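Local atomic coordinates of dephospho-CoA kinase (Aquifex aeolicus, PDB entry 2IF2), a protein that probably catalyses the last step of coenzyme A biosynthesis, phosphorylating the 3'-hydroxyl of dephospho-CoA with ATP. Residues 127-132 and 169-174; 18-23 and 180-185; 37-42 and 62-67. One frame throughout, in Å; residues are numbered along the deposited sequence.

Contact 1: residues 127-132 and 169-174; sequences LIVVYA and DYVIDN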
loop_
_atom_site.group_PDB
_atom_site.type_symbol
_atom_site.label_atom_id
_atom_site.label_comp_id
_atom_site.label_asym_id
_atom_site.label_seq_id
_atom_site.Cartn_x
_atom_site.Cartn_y
_atom_site.Cartn_z
ATOM N N LEU A 127 -2.090 -13.395 -3.707
ATOM C CA LEU A 127 -1.607 -12.395 -2.751
ATOM C C LEU A 127 -0.234 -12.776 -2.215
ATOM O O LEU A 127 0.061 -13.949 -1.979
ATOM C CB LEU A 127 -2.585 -12.236 -1.580
ATOM C CG LEU A 127 -2.214 -11.281 -0.441
ATOM C CD1 LEU A 127 -2.126 -9.846 -0.925
ATOM C CD2 LEU A 127 -3.265 -11.394 0.638
ATOM N N ILE A 128 0.601 -11.768 -2.031
ATOM C CA ILE A 128 1.943 -11.975 -1.542
ATOM C C ILE A 128 2.117 -11.142 -0.300
ATOM O O ILE A 128 1.812 -9.953 -0.299
ATOM C CB ILE A 128 2.968 -11.533 -2.582
ATOM C CG1 ILE A 128 2.626 -12.176 -3.923
ATOM C CG2 ILE A 128 4.372 -11.905 -2.125
ATOM C CD1 ILE A 128 3.575 -11.830 -5.043
ATOM N N VAL A 129 2.601 -11.771 0.761
ATOM C CA VAL A 129 2.807 -11.069 2.011
ATOM C C VAL A 129 4.229 -11.266 2.508
ATOM O O VAL A 129 4.788 -12.359 2.411
ATOM C CB VAL A 129 1.814 -11.553 3.075
ATOM C CG1 VAL A 129 1.930 -13.055 3.237
ATOM C CG2 VAL A 129 2.072 -10.836 4.392
ATOM N N VAL A 130 4.807 -10.189 3.031
ATOM C CA VAL A 130 6.171 -10.196 3.542
ATOM C C VAL A 130 6.169 -10.223 5.071
ATOM O O VAL A 130 5.744 -9.269 5.716
ATOM C CB VAL A 130 6.945 -8.954 3.008
ATOM C CG1 VAL A 130 6.135 -7.697 3.249
ATOM C CG2 VAL A 130 8.304 -8.848 3.666
ATOM N N TYR A 131 6.635 -11.329 5.640
ATOM C CA TYR A 131 6.679 -11.491 7.089
ATOM C C TYR A 131 7.909 -10.850 7.702
ATOM O O TYR A 131 8.969 -10.790 7.083
ATOM C CB TYR A 131 6.660 -12.975 7.464
ATOM C CG TYR A 131 6.944 -13.251 8.931
ATOM C CD1 TYR A 131 5.996 -12.962 9.920
ATOM C CD2 TYR A 131 8.169 -13.792 9.329
ATOM C CE1 TYR A 131 6.265 -13.212 11.277
ATOM C CE2 TYR A 131 8.448 -14.042 10.678
ATOM C CZ TYR A 131 7.496 -13.752 11.645
ATOM O OH TYR A 131 7.780 -14.011 12.972
ATOM N N ALA A 132 7.755 -10.387 8.938
ATOM C CA ALA A 132 8.839 -9.750 9.676
ATOM C C ALA A 132 8.371 -9.419 11.091
ATOM O O ALA A 132 7.408 -8.670 11.275
ATOM C CB ALA A 132 9.283 -8.482 8.959
ATOM N N ASP A 169 -0.822 -16.733 -0.535
ATOM C CA ASP A 169 -0.305 -17.994 -1.035
ATOM C C ASP A 169 1.208 -17.914 -1.239
ATOM O O ASP A 169 1.831 -18.852 -1.730
ATOM C CB ASP A 169 -1.017 -18.389 -2.344
ATOM C CG ASP A 169 -1.293 -17.201 -3.262
ATOM O OD1 ASP A 169 -2.191 -16.385 -2.966
ATOM O OD2 ASP A 169 -0.604 -17.089 -4.291
ATOM N N TYR A 170 1.797 -16.787 -0.853
ATOM C CA TYR A 170 3.239 -16.608 -0.963
ATOM C C TYR A 170 3.746 -15.730 0.172
ATOM O O TYR A 170 3.257 -14.616 0.378
ATOM C CB TYR A 170 3.596 -15.968 -2.293
ATOM C CG TYR A 170 3.263 -16.813 -3.492
ATOM C CD1 TYR A 170 2.424 -16.329 -4.484
ATOM C CD2 TYR A 170 3.823 -18.072 -3.664
ATOM C CE1 TYR A 170 2.151 -17.064 -5.621
ATOM C CE2 TYR A 170 3.551 -18.822 -4.805
ATOM C CZ TYR A 170 2.713 -18.304 -5.780
ATOM O OH TYR A 170 2.425 -19.000 -6.925
ATOM N N VAL A 171 4.727 -16.229 0.909
ATOM C CA VAL A 171 5.270 -15.464 2.015
ATOM C C VAL A 171 6.782 -15.375 1.957
ATOM O O VAL A 171 7.486 -16.326 2.292
ATOM C CB VAL A 171 4.872 -16.079 3.358
ATOM C CG1 VAL A 171 5.349 -15.186 4.495
ATOM C CG2 VAL A 171 3.364 -16.271 3.410
ATOM N N ILE A 172 7.286 -14.224 1.532
ATOM C CA ILE A 172 8.724 -14.042 1.449
ATOM C C ILE A 172 9.292 -13.453 2.730
ATOM O O ILE A 172 9.545 -12.253 2.810
ATOM C CB ILE A 172 9.130 -13.141 0.250
ATOM C CG1 ILE A 172 8.212 -11.936 0.151
ATOM C CG2 ILE A 172 9.062 -13.925 -1.039
ATOM C CD1 ILE A 172 8.374 -11.188 -1.144
ATOM N N ASP A 173 9.495 -14.301 3.733
ATOM C CA ASP A 173 10.047 -13.854 5.005
ATOM C C ASP A 173 11.232 -12.903 4.826
ATOM O O ASP A 173 12.216 -13.241 4.169
ATOM C CB ASP A 173 10.489 -15.061 5.830
ATOM C CG ASP A 173 11.503 -14.695 6.890
ATOM O OD1 ASP A 173 11.268 -13.717 7.627
ATOM O OD2 ASP A 173 12.538 -15.381 6.980
ATOM N N ASN A 174 11.134 -11.718 5.424
ATOM C CA ASN A 174 12.199 -10.722 5.330
ATOM C C ASN A 174 12.786 -10.399 6.713
ATOM O O ASN A 174 12.928 -9.228 7.084
ATOM C CB ASN A 174 11.664 -9.437 4.674
ATOM C CG ASN A 174 12.773 -8.507 4.189
ATOM O OD1 ASN A 174 12.575 -7.302 4.086
ATOM N ND2 ASN A 174 13.933 -9.066 3.870
#
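Asp-169 reaches back to its partner before the strand has properly begun. Its CG lies between the backbone N and the carbonyl carbon (chi1 39°), which brings OD1 to the amide of Leu-127. The Leu-127 N to Asp-169 OD1 bond, 3.1 Å, is almost straight and meets the carboxylate from above its plane, while Asp-169 N gives Leu-127 O a weak bond. An alanine here would remove that acceptor and would probably loosen the start of the pairing, since the amide of Leu-127 would lose this partner. At Tyr-170 the backbone takes over: Val-129 N points nearly along the C=O axis of Tyr-170 O, 2.9 Å away. Tyr-170 CB rests 4.1 Å from Ile-128 CG2, the two side chains crossing obliquely, and the tyrosine also touches Val-188 of helix 178-190. Strand 126-130 bonds on its other side to strand 3-8, so this is the edge of the parallel sheet of the P-loop kinase fold, in strand order 2-3-1-4-5, with 170-171 outermost. Val-171 pairs in parallel with Val-129, and the two side chains point the same way, CG2 of Val-171 lying 3.5 Å from CG1 of Val-129. Ile-172 brings CD1 within 4.2 Å of Ile-128 CG2; its amide bonds weakly to Val-129 O. The chain bends there in an inverse gamma turn centred on Ile-172. Asp-173 then brings OD1 to the edge of the Tyr-131 ring, 3.5 Å from CD2, with carboxylate and ring planes 48° apart; the same oxygen bonds Ser-175 OG. Finally Asn-174 N donates to Tyr-131 O at 2.9 Å in the carbonyl plane, and its CB packs beside CG2 of Val-130, a residue whose side chain also touches Lys-14 of the predicted ATP site.

Contact 2: residues 18-23 and 180-185; sequences AQMFRE and ETYKQV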
loop_
_atom_site.group_PDB
_atom_site.type_symbol
_atom_site.label_atom_id
_atom_site.label_comp_id
_atom_site.label_asym_id
_atom_site.label_seq_id
_atom_site.Cartn_x
_atom_site.Cartn_y
_atom_site.Cartn_z
ATOM N N ALA A 18 9.105 -4.888 -3.506
ATOM C CA ALA A 18 8.487 -4.298 -4.683
ATOM C C ALA A 18 9.574 -3.994 -5.708
ATOM O O ALA A 18 9.364 -4.190 -6.901
ATOM C CB ALA A 18 7.745 -3.019 -4.319
ATOM N N GLN A 19 10.731 -3.533 -5.225
ATOM C CA GLN A 19 11.865 -3.187 -6.078
ATOM C C GLN A 19 12.501 -4.397 -6.744
ATOM O O GLN A 19 12.664 -4.440 -7.965
ATOM C CB GLN A 19 12.926 -2.443 -5.270
ATOM C CG GLN A 19 13.925 -1.649 -6.121
ATOM C CD GLN A 19 13.254 -0.875 -7.262
ATOM O OE1 GLN A 19 13.103 -1.394 -8.366
ATOM N NE2 GLN A 19 12.838 0.363 -6.989
HETATM N N MSE A 20 12.870 -5.380 -5.940
HETATM C CA MSE A 20 13.478 -6.577 -6.478
HETATM C C MSE A 20 12.589 -7.063 -7.614
HETATM O O MSE A 20 13.070 -7.329 -8.718
HETATM C CB MSE A 20 13.589 -7.636 -5.380
HETATM C CG MSE A 20 14.333 -7.161 -4.132
HETATM SE SE MSE A 20 14.326 -8.463 -2.679
HETATM C CE MSE A 20 16.162 -8.367 -2.078
ATOM N N PHE A 21 11.287 -7.149 -7.346
ATOM C CA PHE A 21 10.302 -7.609 -8.341
ATOM C C PHE A 21 10.308 -6.806 -9.636
ATOM O O PHE A 21 10.007 -7.354 -10.702
ATOM C CB PHE A 21 8.880 -7.581 -7.756
ATOM C CG PHE A 21 8.409 -8.912 -7.229
ATOM C CD1 PHE A 21 7.992 -9.045 -5.910
ATOM C CD2 PHE A 21 8.405 -10.041 -8.043
ATOM C CE1 PHE A 21 7.583 -10.279 -5.403
ATOM C CE2 PHE A 21 7.996 -11.280 -7.539
ATOM C CZ PHE A 21 7.585 -11.398 -6.216
ATOM N N ARG A 22 10.622 -5.510 -9.530
ATOM C CA ARG A 22 10.663 -4.623 -10.690
ATOM C C ARG A 22 11.911 -4.901 -11.509
ATOM O O ARG A 22 11.903 -4.848 -12.748
ATOM C CB ARG A 22 10.671 -3.151 -10.274
ATOM C CG ARG A 22 9.367 -2.635 -9.692
ATOM C CD ARG A 22 9.252 -1.113 -9.863
ATOM N NE ARG A 22 8.421 -0.506 -8.823
ATOM C CZ ARG A 22 8.801 -0.392 -7.557
ATOM N NH1 ARG A 22 10.003 -0.834 -7.185
ATOM N NH2 ARG A 22 7.972 0.132 -6.663
ATOM N N GLU A 23 12.996 -5.178 -10.798
ATOM C CA GLU A 23 14.251 -5.491 -11.441
ATOM C C GLU A 23 14.009 -6.739 -12.247
ATOM O O GLU A 23 14.385 -6.809 -13.413
ATOM C CB GLU A 23 15.319 -5.737 -10.391
ATOM C CG GLU A 23 15.687 -4.481 -9.630
ATOM C CD GLU A 23 16.031 -4.750 -8.173
ATOM O OE1 GLU A 23 16.591 -5.830 -7.868
ATOM O OE2 GLU A 23 15.752 -3.866 -7.336
ATOM N N GLU A 180 18.634 -14.088 1.196
ATOM C CA GLU A 180 17.481 -14.976 1.312
ATOM C C GLU A 180 16.206 -14.322 0.822
ATOM O O GLU A 180 15.421 -14.933 0.103
ATOM C CB GLU A 180 17.281 -15.420 2.767
ATOM C CG GLU A 180 17.936 -16.750 3.135
ATOM C CD GLU A 180 18.209 -16.887 4.636
ATOM O OE1 GLU A 180 18.726 -17.950 5.055
ATOM O OE2 GLU A 180 17.915 -15.935 5.400
ATOM N N THR A 181 15.992 -13.076 1.208
ATOM C CA THR A 181 14.785 -12.408 0.789
ATOM C C THR A 181 14.683 -12.337 -0.734
ATOM O O THR A 181 13.612 -12.571 -1.297
ATOM C CB THR A 181 14.708 -11.010 1.398
ATOM O OG1 THR A 181 13.455 -10.416 1.049
ATOM C CG2 THR A 181 15.840 -10.140 0.888
ATOM N N TYR A 182 15.799 -12.042 -1.399
ATOM C CA TYR A 182 15.826 -11.948 -2.866
ATOM C C TYR A 182 15.769 -13.317 -3.538
ATOM O O TYR A 182 15.228 -13.468 -4.635
ATOM C CB TYR A 182 17.090 -11.231 -3.339
ATOM C CG TYR A 182 17.147 -11.037 -4.841
ATOM C CD1 TYR A 182 16.225 -10.227 -5.494
ATOM C CD2 TYR A 182 18.115 -11.679 -5.613
ATOM C CE1 TYR A 182 16.266 -10.063 -6.883
ATOM C CE2 TYR A 182 18.160 -11.523 -7.001
ATOM C CZ TYR A 182 17.234 -10.718 -7.628
ATOM O OH TYR A 182 17.257 -10.593 -8.995
ATOM N N LYS A 183 16.353 -14.307 -2.875
ATOM C CA LYS A 183 16.368 -15.657 -3.395
ATOM C C LYS A 183 14.936 -16.191 -3.385
ATOM O O LYS A 183 14.572 -17.012 -4.226
ATOM C CB LYS A 183 17.307 -16.524 -2.545
ATOM C CG LYS A 183 17.640 -17.902 -3.127
ATOM C CD LYS A 183 18.912 -18.501 -2.502
ATOM C CE LYS A 183 19.085 -19.985 -2.847
ATOM N NZ LYS A 183 18.805 -20.313 -4.283
ATOM N N GLN A 184 14.120 -15.696 -2.453
ATOM C CA GLN A 184 12.715 -16.105 -2.327
ATOM C C GLN A 184 11.818 -15.459 -3.375
ATOM O O GLN A 184 11.055 -16.143 -4.058
ATOM C CB GLN A 184 12.178 -15.756 -0.937
ATOM C CG GLN A 184 12.256 -16.887 0.067
ATOM C CD GLN A 184 12.697 -16.421 1.441
ATOM O OE1 GLN A 184 12.092 -15.524 2.027
ATOM N NE2 GLN A 184 13.772 -17.025 1.958
ATOM N N VAL A 185 11.892 -14.137 -3.486
ATOM C CA VAL A 185 11.086 -13.440 -4.472
ATOM C C VAL A 185 11.373 -14.065 -5.835
ATOM O O VAL A 185 10.455 -14.336 -6.609
ATOM C CB VAL A 185 11.410 -11.920 -4.514
ATOM C CG1 VAL A 185 11.193 -11.303 -3.144
ATOM C CG2 VAL A 185 12.837 -11.704 -4.961
#
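Met-20, present here as selenomethionine, does most of the touching, without a hydrogen bond. Its CG is anti to the carbonyl carbon, and the chain runs out straight before bending at the selenium, so the terminal methyl CE rests against two neighbouring residues of helix 178-190: it lies 3.3 Å from Tyr-182 CB and 3.5 Å from Thr-181 CG2. The selenium itself stands beside the tyrosine, 5.2 Å from SE to the ring centroid of Tyr-182 and 84° off the ring normal, a Met-aromatic contact made at the edge. Nearer the backbone, Met-20 CB comes in the ring plane against the same edge, 3.7 Å from Tyr-182 CD1. Tyr-182 CG, anti to its backbone N (chi1 -177°), sends the ring out alongside Met-20. Thr-181 offers its methyl because OG1 takes the position anti to N and puts CG2 between N and the carbonyl carbon.

Phe-21, the next residue of its helix, has Val-185, about a turn beyond Tyr-182, over one face of its ring. The valine CB stands 4.2 Å from Phe-21 CZ and is displaced toward the rim of the ring, while Val-185 CG2 leans on Met-20 CB. The local axes of 18-23 and 180-185 approach to 10.1 Å and cross at -52°, with the two helices running broadly in the same sense.

Further out, Met-20 also touches Ile-178, and Phe-21 reaches Val-188 and Tyr-189, so helix 178-190 is met along much of its length. Helix 14-23, which carries part of the predicted ATP-binding P-loop at its start, lies beside helix 178-190 on one face of the parallel sheet; there Phe-21 meets Val-28 of strand 27-30 and Ile-109 of strand 108-111.

Contact 3: residues 37-42 and 62-67; sequences SFYRKG and GNIDRK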
loop_
_atom_site.group_PDB
_atom_site.type_symbol
_atom_site.label_atom_id
_atom_site.label_comp_id
_atom_site.label_asym_id
_atom_site.label_seq_id
_atom_site.Cartn_x
_atom_site.Cartn_y
_atom_site.Cartn_z
ATOM N N SER A 37 -0.449 11.191 -3.403
ATOM C CA SER A 37 -0.292 12.225 -4.416
ATOM C C SER A 37 -1.640 12.816 -4.765
ATOM O O SER A 37 -1.732 13.782 -5.522
ATOM C CB SER A 37 0.316 11.650 -5.691
ATOM O OG SER A 37 -0.671 10.979 -6.461
ATOM N N PHE A 38 -2.695 12.224 -4.228
ATOM C CA PHE A 38 -4.039 12.695 -4.524
ATOM C C PHE A 38 -4.397 13.937 -3.720
ATOM O O PHE A 38 -5.181 14.775 -4.174
ATOM C CB PHE A 38 -5.036 11.569 -4.248
ATOM C CG PHE A 38 -4.857 10.363 -5.135
ATOM C CD1 PHE A 38 -5.312 9.114 -4.722
ATOM C CD2 PHE A 38 -4.273 10.481 -6.397
ATOM C CE1 PHE A 38 -5.193 7.999 -5.551
ATOM C CE2 PHE A 38 -4.148 9.375 -7.238
ATOM C CZ PHE A 38 -4.610 8.131 -6.813
ATOM N N TYR A 39 -3.797 14.053 -2.539
ATOM C CA TYR A 39 -4.041 15.175 -1.635
ATOM C C TYR A 39 -3.108 16.385 -1.846
ATOM O O TYR A 39 -3.027 17.277 -0.988
ATOM C CB TYR A 39 -3.907 14.707 -0.184
ATOM C CG TYR A 39 -4.676 13.453 0.189
ATOM C CD1 TYR A 39 -4.143 12.188 -0.051
ATOM C CD2 TYR A 39 -5.890 13.536 0.874
ATOM C CE1 TYR A 39 -4.794 11.031 0.398
ATOM C CE2 TYR A 39 -6.550 12.388 1.327
ATOM C CZ TYR A 39 -5.997 11.138 1.092
ATOM O OH TYR A 39 -6.610 10.000 1.583
ATOM N N ARG A 40 -2.425 16.416 -2.989
ATOM C CA ARG A 40 -1.486 17.486 -3.307
ATOM C C ARG A 40 -2.115 18.845 -3.604
ATOM O O ARG A 40 -2.156 19.702 -2.720
ATOM C CB ARG A 40 -0.565 17.060 -4.455
ATOM C CG ARG A 40 0.490 16.015 -4.041
ATOM C CD ARG A 40 1.216 16.446 -2.752
ATOM N NE ARG A 40 2.098 15.417 -2.193
ATOM C CZ ARG A 40 2.817 15.568 -1.077
ATOM N NH1 ARG A 40 3.587 14.575 -0.647
ATOM N NH2 ARG A 40 2.771 16.710 -0.388
ATOM N N LYS A 41 -2.595 19.068 -4.824
ATOM C CA LYS A 41 -3.199 20.366 -5.120
ATOM C C LYS A 41 -4.029 20.405 -6.395
ATOM O O LYS A 41 -5.256 20.291 -6.356
ATOM C CB LYS A 41 -2.118 21.448 -5.175
ATOM C CG LYS A 41 -2.408 22.652 -4.277
ATOM C CD LYS A 41 -3.603 23.453 -4.787
ATOM C CE LYS A 41 -3.384 23.959 -6.224
ATOM N NZ LYS A 41 -2.288 24.978 -6.352
ATOM N N GLY A 42 -3.370 20.591 -7.532
ATOM C CA GLY A 42 -4.103 20.619 -8.786
ATOM C C GLY A 42 -4.697 19.251 -9.091
ATOM O O GLY A 42 -5.579 19.121 -9.945
ATOM N N GLY A 62 -3.755 27.129 0.863
ATOM C CA GLY A 62 -3.216 26.424 -0.282
ATOM C C GLY A 62 -3.594 24.959 -0.365
ATOM O O GLY A 62 -4.363 24.561 -1.237
ATOM N N ASN A 63 -3.052 24.148 0.536
ATOM C CA ASN A 63 -3.335 22.717 0.535
ATOM C C ASN A 63 -4.298 22.321 1.635
ATOM O O ASN A 63 -4.977 23.172 2.212
ATOM C CB ASN A 63 -2.042 21.922 0.699
ATOM C CG ASN A 63 -1.145 22.498 1.768
ATOM O OD1 ASN A 63 -1.601 22.844 2.865
ATOM N ND2 ASN A 63 0.142 22.603 1.461
ATOM N N ILE A 64 -4.350 21.020 1.920
ATOM C CA ILE A 64 -5.233 20.498 2.959
ATOM C C ILE A 64 -4.494 19.912 4.148
ATOM O O ILE A 64 -3.499 19.208 3.998
ATOM C CB ILE A 64 -6.225 19.404 2.423
ATOM C CG1 ILE A 64 -5.476 18.166 1.945
ATOM C CG2 ILE A 64 -7.069 19.970 1.284
ATOM C CD1 ILE A 64 -6.412 17.053 1.510
ATOM N N ASP A 65 -5.000 20.216 5.334
ATOM C CA ASP A 65 -4.417 19.719 6.565
ATOM C C ASP A 65 -4.739 18.244 6.716
ATOM O O ASP A 65 -5.871 17.885 7.033
ATOM C CB ASP A 65 -4.988 20.474 7.758
ATOM C CG ASP A 65 -4.500 19.916 9.067
ATOM O OD1 ASP A 65 -4.913 20.414 10.138
ATOM O OD2 ASP A 65 -3.689 18.966 9.016
ATOM N N ARG A 66 -3.746 17.386 6.512
ATOM C CA ARG A 66 -3.977 15.949 6.632
ATOM C C ARG A 66 -4.466 15.553 8.030
ATOM O O ARG A 66 -4.937 14.434 8.239
ATOM C CB ARG A 66 -2.704 15.165 6.275
ATOM C CG ARG A 66 -2.832 14.273 5.032
ATOM C CD ARG A 66 -3.854 13.153 5.231
ATOM N NE ARG A 66 -3.268 11.814 5.292
ATOM C CZ ARG A 66 -2.595 11.233 4.297
ATOM N NH1 ARG A 66 -2.094 10.000 4.438
ATOM N NH2 ARG A 66 -2.413 11.885 3.154
ATOM N N LYS A 67 -4.367 16.477 8.980
ATOM C CA LYS A 67 -4.798 16.213 10.348
ATOM C C LYS A 67 -6.228 16.677 10.570
ATOM O O LYS A 67 -7.022 15.996 11.217
ATOM C CB LYS A 67 -3.856 16.903 11.346
ATOM C CG LYS A 67 -2.771 15.979 11.936
ATOM C CD LYS A 67 -1.923 15.276 10.855
ATOM C CE LYS A 67 -0.981 14.231 11.455
ATOM N NZ LYS A 67 -0.149 13.568 10.419
#
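The ring of Tyr-39 is met from two directions: Arg-66 comes over one face, and Ile-64 CD1 lies at the edge, in the ring plane. The first is a cation-pi contact, with Arg-66 CZ 4.7 Å from the ring centroid of Tyr-39 and 17° off its normal. The guanidinium does not lie flat on the ring but is tilted by 41°, so that NH2 leads, displaced toward the rim, 3.7 Å from Tyr-39 CD1. Bends at chi2 and chi3 of Arg-66 swing it there. At the edge, Ile-64 CD1 sits 3.6 Å from Tyr-39 CD2.

The contact joins the loop between helices 31-36 and 44-53 to the second strand of a small hairpin, 59-60 with 63-64, and to the start of helix 66-71, whose N-cap is Asp-65. Leu-83 and Thr-87 of helix 77-91 also touch Tyr-39, while Ile-64 packs on Tyr-46 and Val-50 of helix 44-53. This is a largely exposed seam among helices, away from the predicted ATP site. Lys-41, its chain bent at chi2, chi3 and chi4, brings CD 3.8 Å from Gly-62 O, a packing contact; that oxygen has a weak hydrogen bond with Tyr-46 OH.

Overall arrangement
Contacts 1 and 2 belong to one body, their centres 11 Å apart. Strand 170-171 is followed, after a short loop, by helix 178-190, and Ile-172 CD1 meets Val-185 CG1 where the two contacts touch. Together they bring the C-terminal part of the chain against the sheet edge and against the helix that follows the P-loop. Contact 3 lies on the opposite side of the chain's centre, about 33 Å from either of the others between centres, in the helical part inserted after strand 27-30. Along the chain, contact 2 spans both others, contact 3 closing before contact 1 opens. The core carrying the predicted ATP site is thus completed by the last strand and helix of the chain, while the helical part has packing of its own.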